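Side-chain contacts in MGS-MChE2 (Uncultured bacterium, PDB 5JD6), which probably hydrolyses carboxylic esters, as an esterase built on the alpha/beta hydrolase fold: residues Lys6-Lys10 against Phe11-Glu15; Asp40-Glu44 against Lys45-Val49; Gly230-Ala233 against Met234-Pro238. All blocks are in the same frame, centred on the assembly; numbering follows the deposited sequence.

Contact 1. Residues Lys6-Lys10 against Phe11-Glu15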
loop_
_atom_site.group_PDB
_atom_site.type_symbol
_atom_site.label_atom_id
_atom_site.label_comp_id
_atom_site.label_asym_id
_atom_site.label_seq_id
_atom_site.Cartn_x
_atom_site.Cartn_y
_atom_site.Cartn_z
ATOM N N LYS A 6 -11.396 3.564 14.381
ATOM C CA LYS A 6 -12.318 2.487 14.701
ATOM C C LYS A 6 -11.572 1.269 15.220
ATOM O O LYS A 6 -10.508 0.914 14.712
ATOM C CB LYS A 6 -13.143 2.102 13.471
ATOM C CG LYS A 6 -13.953 3.235 12.867
ATOM C CD LYS A 6 -15.438 3.043 13.130
ATOM C CE LYS A 6 -16.279 3.863 12.166
ATOM N NZ LYS A 6 -17.739 3.661 12.380
ATOM N N GLN A 7 -12.134 0.632 16.240
ATOM C CA GLN A 7 -11.622 -0.647 16.699
ATOM C C GLN A 7 -12.772 -1.627 16.855
ATOM O O GLN A 7 -13.501 -1.602 17.843
ATOM C CB GLN A 7 -10.861 -0.504 18.016
ATOM C CG GLN A 7 -10.115 -1.767 18.410
ATOM C CD GLN A 7 -9.291 -1.590 19.666
ATOM O OE1 GLN A 7 -9.807 -1.692 20.779
ATOM N NE2 GLN A 7 -8.002 -1.321 19.495
ATOM N N GLU A 8 -12.931 -2.482 15.855
ATOM C CA GLU A 8 -13.980 -3.485 15.861
ATOM C C GLU A 8 -13.342 -4.860 15.781
ATOM O O GLU A 8 -12.713 -5.204 14.778
ATOM C CB GLU A 8 -14.945 -3.251 14.698
ATOM C CG GLU A 8 -15.555 -1.856 14.703
ATOM C CD GLU A 8 -16.224 -1.497 13.393
ATOM O OE1 GLU A 8 -16.057 -2.250 12.411
ATOM O OE2 GLU A 8 -16.917 -0.458 13.344
ATOM N N GLY A 9 -13.485 -5.634 16.851
ATOM C CA GLY A 9 -12.833 -6.926 16.944
ATOM C C GLY A 9 -11.328 -6.761 17.010
ATOM O O GLY A 9 -10.820 -5.968 17.799
ATOM N N LYS A 10 -10.612 -7.506 16.175
ATOM C CA LYS A 10 -9.158 -7.423 16.139
ATOM C C LYS A 10 -8.689 -6.366 15.146
ATOM O O LYS A 10 -7.489 -6.122 15.010
ATOM C CB LYS A 10 -8.550 -8.782 15.783
ATOM C CG LYS A 10 -8.902 -9.272 14.387
ATOM C CD LYS A 10 -8.142 -10.543 14.043
ATOM C CE LYS A 10 -8.458 -11.013 12.634
ATOM N NZ LYS A 10 -7.677 -12.229 12.269
ATOM N N PHE A 11 -9.638 -5.740 14.456
ATOM C CA PHE A 11 -9.312 -4.751 13.434
ATOM C C PHE A 11 -9.294 -3.324 13.974
ATOM O O PHE A 11 -10.300 -2.824 14.478
ATOM C CB PHE A 11 -10.300 -4.837 12.270
ATOM C CG PHE A 11 -10.217 -6.118 11.494
ATOM C CD1 PHE A 11 -9.078 -6.436 10.775
ATOM C CD2 PHE A 11 -11.287 -6.999 11.469
ATOM C CE1 PHE A 11 -9.001 -7.611 10.055
ATOM C CE2 PHE A 11 -11.218 -8.177 10.752
ATOM C CZ PHE A 11 -10.074 -8.484 10.043
ATOM N N THR A 12 -8.138 -2.677 13.859
ATOM C CA THR A 12 -8.005 -1.258 14.158
ATOM C C THR A 12 -7.742 -0.504 12.858
ATOM O O THR A 12 -6.813 -0.839 12.122
ATOM C CB THR A 12 -6.865 -0.989 15.161
ATOM O OG1 THR A 12 -7.118 -1.699 16.380
ATOM C CG2 THR A 12 -6.751 0.499 15.459
ATOM N N TYR A 13 -8.557 0.505 12.569
ATOM C CA TYR A 13 -8.435 1.218 11.300
ATOM C C TYR A 13 -9.030 2.624 11.334
ATOM O O TYR A 13 -9.938 2.909 12.115
ATOM C CB TYR A 13 -9.097 0.408 10.180
ATOM C CG TYR A 13 -10.590 0.214 10.343
ATOM C CD1 TYR A 13 -11.095 -0.745 11.213
ATOM C CD2 TYR A 13 -11.491 0.981 9.617
ATOM C CE1 TYR A 13 -12.457 -0.926 11.363
ATOM C CE2 TYR A 13 -12.854 0.805 9.759
ATOM C CZ TYR A 13 -13.332 -0.150 10.633
ATOM O OH TYR A 13 -14.691 -0.328 10.779
ATOM N N LEU A 14 -8.500 3.499 10.484
ATOM C CA LEU A 14 -9.088 4.816 10.274
ATOM C C LEU A 14 -10.150 4.740 9.189
ATOM O O LEU A 14 -9.998 4.013 8.207
ATOM C CB LEU A 14 -8.027 5.849 9.888
ATOM C CG LEU A 14 -7.056 6.346 10.958
ATOM C CD1 LEU A 14 -6.280 7.548 10.440
ATOM C CD2 LEU A 14 -7.784 6.692 12.245
ATOM N N GLU A 15 -11.223 5.502 9.365
ATOM C CA GLU A 15 -12.317 5.501 8.407
ATOM C C GLU A 15 -12.823 6.919 8.175
ATOM O O GLU A 15 -13.095 7.654 9.122
ATOM C CB GLU A 15 -13.451 4.597 8.895
ATOM C CG GLU A 15 -14.551 4.351 7.876
ATOM C CD GLU A 15 -15.562 3.324 8.355
ATOM O OE1 GLU A 15 -15.302 2.666 9.384
ATOM O OE2 GLU A 15 -16.617 3.172 7.708
HETATM O O HOH W 1 -5.544 -3.988 15.928
#
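K6 and Y13 face each other as an antiparallel hydrogen-bonded pair in a tight beta hairpin, with K6 N to Y13 O at 2.8 Å and a second bond returning from Y13 N to K6 O. E8 and F11 form the next such pair and close the hairpin through a type II' turn. G9 follows E8 with a phi of 66°, a backbone angle that favours glycine.

Ring contacts dominate the face carrying K6, E8, F11 and Y13. Because Y13 has CG between its backbone N and carbonyl carbon (chi1 64°), its ring swings back beneath the partner strand, where K6 CB sits over the face, 3.8 Å from the ring centroid, in a CH-pi contact. Tyrosine suits this place by joining a ring to a hydroxyl that reaches polar partners. At the turn, K10 lies alongside F11 and holds CG above the centre of that ring, while K10 NZ continues to a salt bridge with E75.

Most of the polar contacts lie at side-chain ends. Y13 OH is hydrogen-bonded to K80 NZ and probably also, weakly, to E8 OE1 at 2.9 Å. K6 bends at chi2 and sends its tail past E15, ending in a long salt bridge of 4.0 Å from NZ to OE1. Were Y13 an alanine, K6 CB would probably lose the ring it rests on and E8 OE1 its hydroxyl neighbour. On the other face, Q7 NE2 donates nearly in its amide plane to T12 OG1 at 3.3 Å, and a water joins T12 OG1 to K10 O.

The buried F11 offers helix 66-80 a flat apolar ring, packed among Y72, F76 and F79, with Y13 also against F76. L14 bonds through its backbone to I51 of strand 47-52, and T12 to E53 just beyond that strand's end.

Contact 2. Residues Asp40-Glu44 against Lys45-Val49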
loop_
_atom_site.group_PDB
_atom_site.type_symbol
_atom_site.label_atom_id
_atom_site.label_comp_id
_atom_site.label_asym_id
_atom_site.label_seq_id
_atom_site.Cartn_x
_atom_site.Cartn_y
_atom_site.Cartn_z
ATOM N N ASP A 40 -7.797 13.679 3.455
ATOM C CA ASP A 40 -8.490 14.964 3.402
ATOM C C ASP A 40 -9.153 15.210 2.051
ATOM O O ASP A 40 -10.174 15.893 1.966
ATOM C CB ASP A 40 -7.525 16.108 3.720
ATOM C CG ASP A 40 -7.290 16.275 5.208
ATOM O OD1 ASP A 40 -8.147 15.828 5.999
ATOM O OD2 ASP A 40 -6.252 16.857 5.586
ATOM N N TYR A 41 -8.577 14.639 1.000
ATOM C CA TYR A 41 -9.015 14.919 -0.362
ATOM C C TYR A 41 -10.172 14.028 -0.822
ATOM O O TYR A 41 -11.265 14.513 -1.105
ATOM C CB TYR A 41 -7.831 14.769 -1.321
ATOM C CG TYR A 41 -8.137 15.117 -2.759
ATOM C CD1 TYR A 41 -8.135 16.437 -3.191
ATOM C CD2 TYR A 41 -8.411 14.123 -3.690
ATOM C CE1 TYR A 41 -8.409 16.758 -4.509
ATOM C CE2 TYR A 41 -8.684 14.433 -5.010
ATOM C CZ TYR A 41 -8.681 15.752 -5.413
ATOM O OH TYR A 41 -8.953 16.063 -6.725
ATOM N N PHE A 42 -9.922 12.726 -0.883
ATOM C CA PHE A 42 -10.846 11.786 -1.519
ATOM C C PHE A 42 -12.195 11.519 -0.825
ATOM O O PHE A 42 -13.176 11.232 -1.511
ATOM C CB PHE A 42 -10.123 10.455 -1.738
ATOM C CG PHE A 42 -9.086 10.515 -2.820
ATOM C CD1 PHE A 42 -9.419 10.220 -4.132
ATOM C CD2 PHE A 42 -7.786 10.901 -2.533
ATOM C CE1 PHE A 42 -8.469 10.288 -5.134
ATOM C CE2 PHE A 42 -6.832 10.970 -3.532
ATOM C CZ PHE A 42 -7.175 10.665 -4.834
ATOM N N PRO A 43 -12.265 11.595 0.518
ATOM C CA PRO A 43 -13.607 11.394 1.079
ATOM C C PRO A 43 -14.596 12.497 0.707
ATOM O O PRO A 43 -15.805 12.269 0.745
ATOM C CB PRO A 43 -13.359 11.380 2.591
ATOM C CG PRO A 43 -12.070 12.059 2.770
ATOM C CD PRO A 43 -11.252 11.677 1.582
ATOM N N GLU A 44 -14.086 13.669 0.350
ATOM C CA GLU A 44 -14.940 14.772 -0.071
ATOM C C GLU A 44 -15.167 14.728 -1.578
ATOM O O GLU A 44 -15.828 15.597 -2.145
ATOM C CB GLU A 44 -14.329 16.113 0.339
ATOM C CG GLU A 44 -13.974 16.205 1.817
ATOM C CD GLU A 44 -15.194 16.208 2.722
ATOM O OE1 GLU A 44 -16.312 16.460 2.225
ATOM O OE2 GLU A 44 -15.031 15.954 3.934
ATOM N N LYS A 45 -14.615 13.704 -2.221
ATOM C CA LYS A 45 -14.781 13.520 -3.658
ATOM C C LYS A 45 -15.622 12.283 -3.957
ATOM O O LYS A 45 -15.694 11.832 -5.101
ATOM C CB LYS A 45 -13.419 13.418 -4.344
ATOM C CG LYS A 45 -12.635 14.721 -4.356
ATOM C CD LYS A 45 -13.291 15.744 -5.269
ATOM C CE LYS A 45 -12.534 17.062 -5.266
ATOM N NZ LYS A 45 -12.638 17.758 -3.954
ATOM N N GLY A 46 -16.252 11.737 -2.922
ATOM C CA GLY A 46 -17.136 10.596 -3.074
ATOM C C GLY A 46 -16.461 9.253 -2.869
ATOM O O GLY A 46 -16.882 8.249 -3.443
ATOM N N TYR A 47 -15.415 9.228 -2.050
ATOM C CA TYR A 47 -14.694 7.987 -1.784
ATOM C C TYR A 47 -14.642 7.652 -0.297
ATOM O O TYR A 47 -14.708 8.534 0.555
ATOM C CB TYR A 47 -13.273 8.064 -2.345
ATOM C CG TYR A 47 -13.223 8.139 -3.852
ATOM C CD1 TYR A 47 -13.251 6.987 -4.625
ATOM C CD2 TYR A 47 -13.154 9.364 -4.501
ATOM C CE1 TYR A 47 -13.209 7.051 -6.004
ATOM C CE2 TYR A 47 -13.109 9.439 -5.880
ATOM C CZ TYR A 47 -13.138 8.281 -6.626
ATOM O OH TYR A 47 -13.095 8.354 -7.998
ATOM N N LYS A 48 -14.526 6.364 0.001
ATOM C CA LYS A 48 -14.397 5.900 1.373
ATOM C C LYS A 48 -12.959 5.472 1.636
ATOM O O LYS A 48 -12.480 4.497 1.060
ATOM C CB LYS A 48 -15.360 4.743 1.634
ATOM C CG LYS A 48 -15.648 4.462 3.096
ATOM C CD LYS A 48 -16.691 3.365 3.214
ATOM C CE LYS A 48 -17.151 3.179 4.645
ATOM N NZ LYS A 48 -18.109 2.045 4.773
ATOM N N VAL A 49 -12.265 6.207 2.498
ATOM C CA VAL A 49 -10.867 5.908 2.783
ATOM C C VAL A 49 -10.725 5.082 4.059
ATOM O O VAL A 49 -11.162 5.494 5.133
ATOM C CB VAL A 49 -10.031 7.193 2.911
ATOM C CG1 VAL A 49 -8.572 6.850 3.167
ATOM C CG2 VAL A 49 -10.168 8.035 1.651
#
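F42 and Y47 meet at the second corner of a beta-alpha-beta crossover, where the chain leaves helix 36-41 and enters strand 47-52, parallel to strand 20-25. Both aromatic side chains have CG anti to their own carbonyl carbons, and this brings the rings together in an offset edge-to-face pair. The edge of F42 is directed at the face of Y47, with the planes 73° apart and F42 CD1 3.8 Å from Y47 CD2. Large flat side chains suit this corner, since one hydrophobic patch can seal helix end to strand start; F42 also touches L245 of helix 238-252, and Y47 carries its hydroxyl on to F254 O.

Y41 takes the other course. With CG anti to the backbone N (chi1 -176°), its ring lies beneath the folded chain of K45. The first torsion of that lysine puts CG over the ring face, 4.3 Å from the centroid, and bends at chi2 and chi4 turn CE and NZ back toward the ring. K45 NZ stands 4.8 Å from the same centroid in an off-centre cation-pi contact. A long, flexible side chain suits this exposed place because its methylenes can cover the aromatic surface while the ammonium stays at the periphery; Y41 OH itself is hydrogen-bonded to H246.

The backbone turns about F42 O, which accepts K45 N at 2.9 Å from well above the carbonyl plane and, weakly, Y47 N. G46 adopts a positive phi of 93° between them, where a CB would press on the preceding carbonyl. Beyond it, V49 directs CG2 to P43 CD, 3.8 Å away, and P43 CA makes a 3.1 Å C-H...O contact with Y47 O.

Contact 3. Residues Gly230-Ala233 against Met234-Pro238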
loop_
_atom_site.group_PDB
_atom_site.type_symbol
_atom_site.label_atom_id
_atom_site.label_comp_id
_atom_site.label_asym_id
_atom_site.label_seq_id
_atom_site.Cartn_x
_atom_site.Cartn_y
_atom_site.Cartn_z
ATOM N N GLY A 230 10.760 11.918 -3.430
ATOM C CA GLY A 230 11.455 10.712 -3.026
ATOM C C GLY A 230 10.559 9.499 -2.872
ATOM O O GLY A 230 9.790 9.156 -3.771
ATOM N N HIS A 231 10.654 8.853 -1.714
ATOM C CA HIS A 231 10.020 7.560 -1.495
ATOM C C HIS A 231 8.560 7.672 -1.060
ATOM O O HIS A 231 7.801 6.707 -1.164
ATOM C CB HIS A 231 10.812 6.768 -0.455
ATOM C CG HIS A 231 10.503 5.302 -0.447
ATOM N ND1 HIS A 231 10.481 4.542 -1.594
ATOM C CD2 HIS A 231 10.211 4.460 0.571
ATOM C CE1 HIS A 231 10.185 3.291 -1.285
ATOM N NE2 HIS A 231 10.015 3.216 0.022
ATOM N N ALA A 232 8.167 8.845 -0.574
ATOM C CA ALA A 232 6.803 9.046 -0.093
ATOM C C ALA A 232 6.116 10.203 -0.812
ATOM O O ALA A 232 5.982 11.294 -0.257
ATOM C CB ALA A 232 6.804 9.282 1.409
ATOM N N ALA A 233 5.680 9.954 -2.044
ATOM C CA ALA A 233 5.008 10.969 -2.852
ATOM C C ALA A 233 3.763 11.497 -2.152
ATOM O O ALA A 233 3.449 12.685 -2.227
ATOM C CB ALA A 233 4.648 10.405 -4.216
ATOM N N MET A 234 3.065 10.592 -1.476
ATOM C CA MET A 234 1.889 10.905 -0.672
ATOM C C MET A 234 2.133 12.016 0.336
ATOM O O MET A 234 1.252 12.828 0.610
ATOM C CB MET A 234 1.451 9.659 0.080
ATOM C CG MET A 234 2.649 8.836 0.506
ATOM S SD MET A 234 2.191 7.211 1.076
ATOM C CE MET A 234 1.606 6.542 -0.471
ATOM N N MET A 235 3.336 12.023 0.900
ATOM C CA MET A 235 3.671 12.911 2.003
ATOM C C MET A 235 4.493 14.106 1.533
ATOM O O MET A 235 4.334 15.214 2.042
ATOM C CB MET A 235 4.425 12.130 3.083
ATOM C CG MET A 235 4.912 12.961 4.255
ATOM S SD MET A 235 5.183 11.944 5.720
ATOM C CE MET A 235 5.876 10.465 4.986
ATOM N N GLU A 236 5.367 13.878 0.559
ATOM C CA GLU A 236 6.197 14.946 0.017
ATOM C C GLU A 236 5.380 15.865 -0.886
ATOM O O GLU A 236 5.565 17.083 -0.879
ATOM C CB GLU A 236 7.384 14.364 -0.752
ATOM C CG GLU A 236 8.275 13.465 0.087
ATOM C CD GLU A 236 9.337 12.762 -0.733
ATOM O OE1 GLU A 236 9.313 11.515 -0.790
ATOM O OE2 GLU A 236 10.196 13.457 -1.317
ATOM N N HIS A 237 4.477 15.275 -1.661
ATOM C CA HIS A 237 3.602 16.050 -2.534
ATOM C C HIS A 237 2.185 15.492 -2.557
ATOM O O HIS A 237 1.783 14.862 -3.533
ATOM C CB HIS A 237 4.160 16.092 -3.956
ATOM C CG HIS A 237 5.450 16.842 -4.075
ATOM N ND1 HIS A 237 6.671 16.268 -3.795
ATOM C CD2 HIS A 237 5.706 18.122 -4.431
ATOM C CE1 HIS A 237 7.627 17.162 -3.980
ATOM N NE2 HIS A 237 7.067 18.296 -4.366
ATOM N N PRO A 238 1.419 15.730 -1.481
ATOM C CA PRO A 238 0.026 15.277 -1.431
ATOM C C PRO A 238 -0.828 16.017 -2.452
ATOM O O PRO A 238 -1.859 15.515 -2.897
ATOM C CB PRO A 238 -0.403 15.614 -0.002
ATOM C CG PRO A 238 0.475 16.757 0.389
ATOM C CD PRO A 238 1.796 16.500 -0.281
#
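E236 has CG anti to its carbonyl carbon (chi1 -59°) and CD extended beyond it (chi2 173°), a course that carries its carboxylate back along the short helix 233-236 to the backbone of G230 and A232. The loop it grips holds H231, probably the catalytic histidine of this alpha/beta hydrolase fold. G230 N donates to E236 OE2 at 2.7 Å, meeting it on the syn side but 29° out of the carboxylate plane. A232 N reaches the other oxygen, OE1, at 2.9 Å, nearly along its C-O axis. Glutamate suits the place because its two oxygens satisfy two backbone N-H groups at once. G230 fits as well, since a CB there would lie tight against E236 OE1.

Between these two anchored residues, CB of H231 is directed away from the helix. ND1 of its ring is hydrogen-bonded to D203, and the side chain touches S91, consistent with a Ser-His-Asp triad.

A232, in the N-cap position, offers a small CB that M235 CE approaches to 3.9 Å. M234 CG brushes A232 CB at 4.3 Å, and the side chain goes on to N90, F35 and T114. A232 O starts the helix by accepting two backbone N-H groups: M235 N comes from above the carbonyl plane, while E236 N arrives nearly in line with the C=O at 2.8 Å.

How the contacts relate
From the N terminus the three contacts follow in series, none nesting within or crossing another. Contact 1 closes the hairpin of strands 4-8 and 11-16 at one side of the sheet. Contact 2 closes the corner from helix 36-41 into strand 47-52, the neighbour of strand 11-16, and the two contacts are linked by a long, weak ion pair between E15 and K48. Contact 3 closes the turn from the loop after strand 221-226, at the sheet's opposite border, into helix 233-236, tying the two together. Its nearest atoms lie about 6 Å from contact 2 and 13 Å from contact 1. Helix 238-252, which begins at the last residue of contact 3, packs on the side chains of contact 2.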